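Local coordinates for suppressor protein MPT5 (PDB 5BZ1), which binds specific sequences in the 3' untranslated regions of target mRNAs through its Pumilio repeat domain and so regulates gene expression after transcription, negatively in the case of HO, at residues A[325-328]-A[329-332]; A[365-368]-A[369-372]; A[382-385]-A[386-390]. All blocks are in the same frame, centred on the assembly; numbering follows the deposited sequence.

Interaction 1 (A[325-328]-A[329-332])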
loop_
_atom_site.group_PDB
_atom_site.type_symbol
_atom_site.label_atom_id
_atom_site.label_comp_id
_atom_site.label_asym_id
_atom_site.label_seq_id
_atom_site.Cartn_x
_atom_site.Cartn_y
_atom_site.Cartn_z
ATOM N N LEU A 325 -2.638 0.884 26.521
ATOM C CA LEU A 325 -3.282 -0.210 27.241
ATOM C C LEU A 325 -4.014 0.293 28.487
ATOM O O LEU A 325 -5.015 -0.294 28.903
ATOM C CB LEU A 325 -2.251 -1.277 27.629
ATOM C CG LEU A 325 -2.795 -2.568 28.247
ATOM C CD1 LEU A 325 -3.575 -3.363 27.213
ATOM C CD2 LEU A 325 -1.683 -3.419 28.843
ATOM N N LEU A 326 -3.517 1.382 29.070
ATOM C CA LEU A 326 -4.054 1.910 30.327
ATOM C C LEU A 326 -5.229 2.871 30.134
ATOM O O LEU A 326 -5.961 3.160 31.082
ATOM C CB LEU A 326 -2.951 2.610 31.131
ATOM C CG LEU A 326 -1.849 1.758 31.761
ATOM C CD1 LEU A 326 -0.828 2.621 32.484
ATOM C CD2 LEU A 326 -2.449 0.760 32.720
ATOM N N ASP A 327 -5.406 3.361 28.910
ATOM C CA ASP A 327 -6.396 4.405 28.630
ATOM C C ASP A 327 -7.840 3.898 28.702
ATOM O O ASP A 327 -8.292 3.162 27.823
ATOM C CB ASP A 327 -6.133 5.027 27.258
ATOM C CG ASP A 327 -6.850 6.351 27.069
ATOM O OD1 ASP A 327 -7.642 6.745 27.953
ATOM O OD2 ASP A 327 -6.628 6.994 26.024
ATOM N N VAL A 328 -8.561 4.324 29.739
ATOM C CA VAL A 328 -9.935 3.883 29.987
ATOM C C VAL A 328 -10.903 4.251 28.848
ATOM O O VAL A 328 -11.984 3.671 28.731
ATOM C CB VAL A 328 -10.457 4.419 31.346
ATOM C CG1 VAL A 328 -10.855 5.885 31.229
ATOM C CG2 VAL A 328 -11.625 3.583 31.846
ATOM N N LYS A 329 -10.506 5.201 28.002
ATOM C CA LYS A 329 -11.300 5.556 26.829
ATOM C C LYS A 329 -11.450 4.369 25.884
ATOM O O LYS A 329 -12.459 4.234 25.189
ATOM C CB LYS A 329 -10.661 6.725 26.081
ATOM C CG LYS A 329 -10.996 8.084 26.665
ATOM C CD LYS A 329 -10.091 9.163 26.092
ATOM C CE LYS A 329 -10.258 10.480 26.837
ATOM N NZ LYS A 329 -9.248 11.494 26.413
ATOM N N ASN A 330 -10.440 3.507 25.873
ATOM C CA ASN A 330 -10.414 2.361 24.978
ATOM C C ASN A 330 -11.246 1.173 25.458
ATOM O O ASN A 330 -11.609 0.310 24.657
ATOM C CB ASN A 330 -8.969 1.909 24.740
ATOM C CG ASN A 330 -8.129 2.964 24.046
ATOM O OD1 ASN A 330 -8.651 3.821 23.334
ATOM N ND2 ASN A 330 -6.816 2.898 24.246
ATOM N N TYR A 331 -11.548 1.123 26.754
ATOM C CA TYR A 331 -12.159 -0.075 27.332
ATOM C C TYR A 331 -13.233 0.156 28.403
ATOM O O TYR A 331 -13.566 -0.767 29.146
ATOM C CB TYR A 331 -11.075 -1.007 27.889
ATOM C CG TYR A 331 -10.212 -0.393 28.973
ATOM C CD1 TYR A 331 -10.664 -0.306 30.281
ATOM C CD2 TYR A 331 -8.937 0.078 28.690
ATOM C CE1 TYR A 331 -9.885 0.243 31.272
ATOM C CE2 TYR A 331 -8.147 0.627 29.677
ATOM C CZ TYR A 331 -8.628 0.708 30.967
ATOM O OH TYR A 331 -7.852 1.254 31.962
ATOM N N SER A 332 -13.778 1.366 28.482
ATOM C CA SER A 332 -14.779 1.669 29.510
ATOM C C SER A 332 -16.031 0.764 29.513
ATOM O O SER A 332 -16.530 0.424 30.587
ATOM C CB SER A 332 -15.156 3.160 29.515
ATOM O OG SER A 332 -16.207 3.456 28.615
#
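Tyr331 folds back beneath the chain that leaves helix 318-326, and its hydroxyl gives a hydrogen bond to Leu326 O (OH to O 2.8 Å). The oxygen is met from well above its carbonyl plane, while Leu326 O itself lies close to the ring plane, at its edge. Over one ring face sits the backbone of Val328: its CA is 3.8 Å from the Tyr331 ring centroid and 19° off the normal, a CH-pi contact offset toward the rim. Val328 CG2 adds apolar contact at Tyr331 CE1. With Tyr331 CG between the backbone N and the carbonyl carbon (chi1 60°), the ring is directed back to the helix end.

The turn itself is fixed by hydrogen bonds from backbone amides. Asn330 N donates to Asp327 O at 2.9 Å, and Tyr331 N makes a longer bond of 3.3 Å to Val328 O. Asp327, the first residue to depart from helical geometry, also uses its side chain: OD1 receives Lys329 N at 3.3 Å, a nearly straight bond (164°) arriving from above the carboxylate plane.

Further out, Asn330 ND2 hydrogen-bonds to Thr324 O, Phe361 meets the Tyr331 ring edge-to-face, and Tyr395 touches it from helix 385-398. In the eighth Pumilio repeat, carbonyls at the helix end and in the turn after it thus find amide and hydroxyl donors from the following residues, which ties the exit loop to the helix it leaves.

Interaction 2 (A[365-368]-A[369-372])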
loop_
_atom_site.group_PDB
_atom_site.type_symbol
_atom_site.label_atom_id
_atom_site.label_comp_id
_atom_site.label_asym_id
_atom_site.label_seq_id
_atom_site.Cartn_x
_atom_site.Cartn_y
_atom_site.Cartn_z
ATOM N N ILE A 365 -6.579 -5.326 34.829
ATOM C CA ILE A 365 -6.313 -3.939 34.459
ATOM C C ILE A 365 -6.268 -3.056 35.709
ATOM O O ILE A 365 -5.498 -2.095 35.773
ATOM C CB ILE A 365 -7.325 -3.403 33.407
ATOM C CG1 ILE A 365 -6.700 -2.285 32.569
ATOM C CG2 ILE A 365 -8.623 -2.932 34.052
ATOM C CD1 ILE A 365 -5.674 -2.780 31.576
ATOM N N GLY A 366 -7.071 -3.406 36.710
ATOM C CA GLY A 366 -7.065 -2.699 37.978
ATOM C C GLY A 366 -5.742 -2.896 38.693
ATOM O O GLY A 366 -5.187 -1.958 39.270
ATOM N N ASN A 367 -5.234 -4.123 38.645
ATOM C CA ASN A 367 -3.946 -4.445 39.244
ATOM C C ASN A 367 -2.805 -3.696 38.556
ATOM O O ASN A 367 -1.879 -3.217 39.213
ATOM C CB ASN A 367 -3.706 -5.958 39.204
ATOM C CG ASN A 367 -2.300 -6.343 39.636
ATOM O OD1 ASN A 367 -1.565 -7.001 38.897
ATOM N ND2 ASN A 367 -1.916 -5.921 40.836
ATOM N N LEU A 368 -2.880 -3.590 37.234
ATOM C CA LEU A 368 -1.873 -2.855 36.478
ATOM C C LEU A 368 -1.899 -1.367 36.830
ATOM O O LEU A 368 -0.854 -0.720 36.919
ATOM C CB LEU A 368 -2.068 -3.059 34.974
ATOM C CG LEU A 368 -1.052 -2.376 34.055
ATOM C CD1 LEU A 368 0.351 -2.799 34.429
ATOM C CD2 LEU A 368 -1.327 -2.701 32.597
ATOM N N ILE A 369 -3.099 -0.833 37.042
ATOM C CA ILE A 369 -3.262 0.566 37.421
ATOM C C ILE A 369 -2.579 0.874 38.759
ATOM O O ILE A 369 -1.861 1.870 38.882
ATOM C CB ILE A 369 -4.755 0.962 37.493
ATOM C CG1 ILE A 369 -5.365 1.039 36.090
ATOM C CG2 ILE A 369 -4.928 2.297 38.199
ATOM C CD1 ILE A 369 -4.749 2.112 35.213
ATOM N N VAL A 370 -2.802 0.022 39.758
ATOM C CA VAL A 370 -2.226 0.258 41.080
ATOM C C VAL A 370 -0.703 0.103 41.068
ATOM O O VAL A 370 0.002 0.855 41.737
ATOM C CB VAL A 370 -2.889 -0.606 42.198
ATOM C CG1 VAL A 370 -4.402 -0.501 42.131
ATOM C CG2 VAL A 370 -2.465 -2.064 42.108
ATOM N N LEU A 371 -0.197 -0.855 40.296
ATOM C CA LEU A 371 1.245 -1.034 40.164
ATOM C C LEU A 371 1.863 0.172 39.458
ATOM O O LEU A 371 2.961 0.613 39.804
ATOM C CB LEU A 371 1.576 -2.327 39.414
ATOM C CG LEU A 371 1.310 -3.648 40.135
ATOM C CD1 LEU A 371 1.680 -4.833 39.257
ATOM C CD2 LEU A 371 2.078 -3.699 41.439
ATOM N N THR A 372 1.144 0.705 38.476
ATOM C CA THR A 372 1.580 1.905 37.769
ATOM C C THR A 372 1.644 3.110 38.714
ATOM O O THR A 372 2.615 3.869 38.696
ATOM C CB THR A 372 0.659 2.223 36.574
ATOM O OG1 THR A 372 0.685 1.132 35.643
ATOM C CG2 THR A 372 1.115 3.482 35.867
#
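Leu368 and Thr372 project from successive turns of helix 354-375; their side chains cross obliquely, Leu368 CD1 to Thr372 OG1 4.1 Å, and the threonine hydroxyl bonds to the backbone carbonyl of Leu368. Thr372 CG2 is anti to the backbone N and OG1 is anti to the carbonyl carbon (chi1 -61°), which turns the hydroxyl back along the helix. OG1 donates to Leu368 O at 2.7 Å, from above the carbonyl plane. The same oxygen accepts Thr372 N at 2.9 Å, and the two donors reach it from opposite faces of that plane. One carbonyl is therefore gripped by two bonds from a single residue, an arrangement that provides a partner for the hydroxyl of the buried Thr372.

Asn367 and Leu371 form the second oblique pair. The amide of Asn367 reaches the branched end of Leu371, with OD1 of Asn367 3.9 Å from CD1 of Leu371 and ND2 4.0 Å from its CG. This is van der Waals contact between a polar group and aliphatic carbons. Beneath it, Leu371 N donates to Asn367 O at 3.1 Å. Val370 brings CG2 to within 3.2 Å of Asn367 O, and the neighbouring i to i+4 bonds, Ile369 N to Ile365 O and Val370 N to Gly366 O, complete the regular alpha-helical ladder.

Among the neighbouring helices, Leu368 and Leu371 both touch Thr306 of helix 288-307 and Leu309 of helix 309-312, and Leu368 also packs on Leu325 and Leu326 of helix 318-326; Ile365 and Ile369 rest on Tyr395 of helix 385-398.

Interaction 3 (A[382-385]-A[386-390]). With nucleotides of chain B.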
loop_
_atom_site.group_PDB
_atom_site.type_symbol
_atom_site.label_atom_id
_atom_site.label_comp_id
_atom_site.label_asym_id
_atom_site.label_seq_id
_atom_site.Cartn_x
_atom_site.Cartn_y
_atom_site.Cartn_z
ATOM N N THR A 382 10.926 12.123 34.016
ATOM C CA THR A 382 10.388 12.077 32.650
ATOM C C THR A 382 9.357 13.168 32.353
ATOM O O THR A 382 8.726 13.698 33.266
ATOM C CB THR A 382 9.759 10.699 32.338
ATOM O OG1 THR A 382 8.502 10.570 33.016
ATOM C CG2 THR A 382 10.684 9.578 32.779
ATOM N N SER A 383 9.191 13.493 31.073
ATOM C CA SER A 383 8.291 14.568 30.659
ATOM C C SER A 383 6.846 14.094 30.522
ATOM O O SER A 383 5.928 14.908 30.393
ATOM C CB SER A 383 8.758 15.178 29.335
ATOM O OG SER A 383 8.527 14.291 28.252
ATOM N N TYR A 384 6.647 12.779 30.555
ATOM C CA TYR A 384 5.326 12.198 30.332
ATOM C C TYR A 384 4.704 11.600 31.592
ATOM O O TYR A 384 3.698 10.898 31.514
ATOM C CB TYR A 384 5.387 11.141 29.226
ATOM C CG TYR A 384 6.413 10.049 29.449
ATOM C CD1 TYR A 384 6.126 8.949 30.248
ATOM C CD2 TYR A 384 7.660 10.107 28.838
ATOM C CE1 TYR A 384 7.054 7.949 30.446
ATOM C CE2 TYR A 384 8.595 9.109 29.028
ATOM C CZ TYR A 384 8.285 8.034 29.834
ATOM O OH TYR A 384 9.208 7.036 30.032
ATOM N N ALA A 385 5.304 11.878 32.748
ATOM C CA ALA A 385 4.803 11.351 34.014
ATOM C C ALA A 385 3.368 11.801 34.273
ATOM O O ALA A 385 2.527 11.008 34.702
ATOM C CB ALA A 385 5.706 11.774 35.163
ATOM N N LYS A 386 3.103 13.080 34.014
ATOM C CA LYS A 386 1.784 13.666 34.243
ATOM C C LYS A 386 0.699 13.026 33.375
ATOM O O LYS A 386 -0.459 12.935 33.789
ATOM C CB LYS A 386 1.818 15.182 34.016
ATOM C CG LYS A 386 2.211 15.591 32.597
ATOM C CD LYS A 386 2.267 17.109 32.441
ATOM C CE LYS A 386 2.893 17.494 31.106
ATOM N NZ LYS A 386 3.092 18.966 30.977
ATOM N N LYS A 387 1.076 12.588 32.174
ATOM C CA LYS A 387 0.138 11.923 31.271
ATOM C C LYS A 387 -0.301 10.575 31.841
ATOM O O LYS A 387 -1.483 10.230 31.817
ATOM C CB LYS A 387 0.765 11.728 29.889
ATOM C CG LYS A 387 1.110 13.022 29.164
ATOM C CD LYS A 387 1.538 12.748 27.725
ATOM C CE LYS A 387 0.430 12.056 26.941
ATOM N NZ LYS A 387 0.902 11.521 25.628
ATOM N N ILE A 388 0.662 9.814 32.349
ATOM C CA ILE A 388 0.384 8.524 32.968
ATOM C C ILE A 388 -0.424 8.709 34.256
ATOM O O ILE A 388 -1.311 7.911 34.564
ATOM C CB ILE A 388 1.690 7.748 33.243
ATOM C CG1 ILE A 388 2.431 7.475 31.930
ATOM C CG2 ILE A 388 1.415 6.445 33.971
ATOM C CD1 ILE A 388 3.663 6.599 32.076
ATOM N N LYS A 389 -0.121 9.771 35.000
ATOM C CA LYS A 389 -0.865 10.098 36.212
ATOM C C LYS A 389 -2.322 10.426 35.882
ATOM O O LYS A 389 -3.231 10.012 36.597
ATOM C CB LYS A 389 -0.205 11.268 36.950
ATOM C CG LYS A 389 -0.785 11.550 38.337
ATOM C CD LYS A 389 -0.101 12.739 39.002
ATOM C CE LYS A 389 -0.772 13.111 40.323
ATOM N NZ LYS A 389 -0.729 12.013 41.329
ATOM N N LEU A 390 -2.541 11.157 34.790
ATOM C CA LEU A 390 -3.896 11.520 34.369
ATOM C C LEU A 390 -4.719 10.280 34.017
ATOM O O LEU A 390 -5.895 10.186 34.373
ATOM C CB LEU A 390 -3.856 12.487 33.182
ATOM C CG LEU A 390 -5.201 12.997 32.661
ATOM C CD1 LEU A 390 -5.978 13.701 33.768
ATOM C CD2 LEU A 390 -5.015 13.927 31.460
ATOM O "O5'" U B 1 6.921 15.616 24.064
ATOM C "C5'" U B 1 8.332 15.641 24.219
ATOM C "C4'" U B 1 8.925 14.261 24.089
ATOM O "O4'" U B 1 8.580 13.463 25.250
ATOM C "C3'" U B 1 8.438 13.433 22.910
ATOM O "O3'" U B 1 9.091 13.771 21.697
ATOM C "C2'" U B 1 8.699 12.003 23.373
ATOM O "O2'" U B 1 10.061 11.645 23.188
ATOM C "C1'" U B 1 8.427 12.110 24.878
ATOM N N1 U B 1 7.060 11.667 25.242
ATOM C C2 U B 1 6.888 10.323 25.540
ATOM O O2 U B 1 7.805 9.517 25.506
ATOM N N3 U B 1 5.606 9.955 25.871
ATOM C C4 U B 1 4.501 10.779 25.932
ATOM O O4 U B 1 3.413 10.292 26.249
ATOM C C5 U B 1 4.760 12.156 25.616
ATOM C C6 U B 1 5.999 12.550 25.291
#
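Tyr384 and Ile388 lie side by side, one helical turn apart and pointing the same way, with CD1 of Ile388 in the plane of the Tyr384 ring at its edge, 3.9 Å from Tyr384 CD1. This is the apolar part of the contact.

Main-chain bonds start the helix. Tyr384, at the N-cap position, offers O to two weak bonds, from Lys387 N at 3.2 Å and Ile388 N at 3.3 Å. The next is shorter: Lys389 N reaches Ala385 O at 2.9 Å, in the carbonyl plane.

The third kind of contact is with RNA. Lys387 NZ donates to O4 of U1 of chain B at 2.9 Å; the bend at chi3 (60°) turns CE and NZ toward O4, and Lys387 CD lies 3.4 Å from O4 of U1 of chain B. Tyr384 CB approaches C4 of the uracil at 3.4 Å, and CD2 comes equally near to its O2. The base is thus contacted by the tyrosine and bonded on O4 by the lysine. Were Tyr384 an alanine, the uracil and Ile388 CD1 would probably lose the ring that touches both, and Ile313 O its hydroxyl donor.

That hydroxyl bond to Ile313 O ties the start of helix 385-398 to the loop before helix 318-326. From the latter helix, Asn319 touches Tyr384, and Gln323 touches both Lys387 and Ile388.

Overall arrangement
All three contacts are local and lie at the C-terminal end of the PUM-HD; interactions 1 and 2 each bury half their residues, interaction 3, the most exposed, two of seven. Interactions 1 and 2 share an interior: Leu326 CD2 packs on Leu368 CD2 at 3.6 Å, joining helix 318-326 to helix 354-375. Interaction 2 meets interaction 3 through Thr372 CG2 and Ile388 CG2, 3.5 Å apart, whereas interactions 1 and 3 do not touch. Chemistry follows place: a helix exit closed by a turn and an aromatic ring in 325-332, regular mid-helix bonding in 365-372, and a helix start at 382-390 that contacts RNA, which stays about 11 to 12 Å (nearest atoms) from the other two.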